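Local coordinates for Ras-interacting protein 1 (Homo sapiens, PDB 5KHO) that regulates GTPase signaling, cell architecture and adhesion in the vascular endothelium, as needed for blood vessel formation, at residues E45-A50 / F123-R128. Sequence-based numbering, arbitrary orientation.
Sequences ELVAEA and FELRGR
Val47 and Ala50, one turn apart on helix 43-54, pack on Leu125 of strand 120-127 in the core of the Ras-associating domain, where a helix lies over a mixed sheet in a ubiquitin-like fold with strand order 2-1-5-3-4. Leu46, which leaves the helix on the strand-facing side, packs instead on Leu19 and Pro106 in the neighbouring core. Val47, with CG1 anti to its backbone N (chi1 172°), touches CD2 of Leu125 through that methyl at 4.3 Å; Phe73 and Leu75 of strand 73-80 extend its apolar surroundings. Ala50 meets the other branch of the same leucine, its CB lying 4.1 Å from both CG and CD1 of Leu125. The fork of Leu125 is thus shared between two successive turns of the helix, while Ile21 of strand 18-22 touches both Ala50 and Leu125. On the opposite face of strand 120-127, Glu124 and Arg126 form a salt bridge. The guanidinium turns its NE and NH2 edge to a single oxygen, Glu124 OE1, which lies near its plane; both nitrogens approach from one face of the carboxylate, with NH2 of Arg126 2.8 Å from OE1 of Glu124.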
# COMPACT_ATOMS: atom_id res chain seq x y z
N GLU B 45 19.59 -7.62 -3.19
CA GLU B 45 20.37 -7.91 -1.99
C GLU B 45 19.62 -8.83 -1.03
O GLU B 45 20.20 -9.77 -0.48
CB GLU B 45 20.77 -6.63 -1.27
CG GLU B 45 22.01 -5.95 -1.82
CD GLU B 45 22.22 -4.55 -1.27
OE1 GLU B 45 21.52 -4.15 -0.31
OE2 GLU B 45 23.10 -3.84 -1.80
N LEU B 46 18.33 -8.56 -0.82
CA LEU B 46 17.54 -9.35 0.11
C LEU B 46 17.12 -10.71 -0.44
O LEU B 46 16.98 -11.66 0.34
CB LEU B 46 16.34 -8.57 0.65
CG LEU B 46 16.59 -7.25 1.41
CD1 LEU B 46 15.28 -6.81 2.03
CD2 LEU B 46 17.66 -7.34 2.50
N VAL B 47 16.94 -10.82 -1.75
CA VAL B 47 16.68 -12.11 -2.41
C VAL B 47 17.88 -13.03 -2.21
O VAL B 47 17.73 -14.20 -1.83
CB VAL B 47 16.29 -11.95 -3.91
CG1 VAL B 47 16.22 -13.30 -4.62
CG2 VAL B 47 14.94 -11.26 -4.05
N ALA B 48 19.08 -12.47 -2.41
CA ALA B 48 20.34 -13.17 -2.18
C ALA B 48 20.53 -13.70 -0.74
O ALA B 48 20.91 -14.86 -0.58
CB ALA B 48 21.52 -12.31 -2.60
N GLU B 49 20.24 -12.87 0.27
CA GLU B 49 20.35 -13.29 1.69
C GLU B 49 19.24 -14.25 2.09
O GLU B 49 19.46 -15.11 2.95
CB GLU B 49 20.36 -12.09 2.65
CG GLU B 49 20.98 -12.41 4.02
CD GLU B 49 20.68 -11.38 5.10
OE1 GLU B 49 20.84 -10.16 4.85
OE2 GLU B 49 20.31 -11.79 6.22
N ALA B 50 18.06 -14.10 1.49
CA ALA B 50 16.92 -14.97 1.76
C ALA B 50 17.17 -16.40 1.27
O ALA B 50 16.90 -17.35 2.00
CB ALA B 50 15.63 -14.41 1.17
N PHE B 123 5.78 -10.11 3.04
CA PHE B 123 6.76 -10.33 1.98
C PHE B 123 6.91 -11.82 1.72
O PHE B 123 7.02 -12.61 2.66
CB PHE B 123 8.12 -9.73 2.34
CG PHE B 123 8.26 -8.28 2.01
CD1 PHE B 123 8.14 -7.83 0.70
CD2 PHE B 123 8.54 -7.35 3.01
CE1 PHE B 123 8.27 -6.48 0.40
CE2 PHE B 123 8.68 -6.00 2.72
CZ PHE B 123 8.54 -5.56 1.41
N GLU B 124 6.91 -12.21 0.45
CA GLU B 124 7.08 -13.61 0.04
C GLU B 124 8.31 -13.81 -0.85
O GLU B 124 8.68 -12.92 -1.64
CB GLU B 124 5.81 -14.13 -0.64
CG GLU B 124 4.64 -14.39 0.31
CD GLU B 124 3.37 -14.91 -0.37
OE1 GLU B 124 3.18 -14.72 -1.60
OE2 GLU B 124 2.52 -15.50 0.33
N LEU B 125 8.97 -14.96 -0.69
CA LEU B 125 10.03 -15.37 -1.60
C LEU B 125 9.47 -16.40 -2.56
O LEU B 125 9.02 -17.47 -2.13
CB LEU B 125 11.21 -15.96 -0.85
CG LEU B 125 12.64 -15.69 -1.32
CD1 LEU B 125 13.46 -16.96 -1.15
CD2 LEU B 125 12.77 -15.16 -2.75
N ARG B 126 9.48 -16.08 -3.85
CA ARG B 126 8.91 -16.97 -4.86
C ARG B 126 9.80 -17.13 -6.09
O ARG B 126 10.63 -16.25 -6.39
CB ARG B 126 7.54 -16.46 -5.30
CG ARG B 126 6.41 -16.73 -4.32
CD ARG B 126 5.11 -16.23 -4.91
NE ARG B 126 4.03 -16.21 -3.92
CZ ARG B 126 3.22 -17.23 -3.67
NH1 ARG B 126 3.35 -18.38 -4.31
NH2 ARG B 126 2.26 -17.08 -2.76
N GLY B 127 9.63 -18.25 -6.79
CA GLY B 127 10.18 -18.38 -8.14
C GLY B 127 9.63 -17.25 -9.00
O GLY B 127 8.42 -16.99 -8.97
N ARG B 128 10.53 -16.58 -9.72
CA ARG B 128 10.17 -15.42 -10.55
C ARG B 128 9.03 -15.67 -11.55
O ARG B 128 8.16 -14.82 -11.70
CB ARG B 128 11.40 -14.86 -11.27
CG ARG B 128 11.24 -13.42 -11.72
CD ARG B 128 12.61 -12.79 -11.91
NE ARG B 128 12.57 -11.35 -11.70
CZ ARG B 128 12.87 -10.74 -10.55
NH1 ARG B 128 12.81 -9.42 -10.47
NH2 ARG B 128 13.22 -11.45 -9.49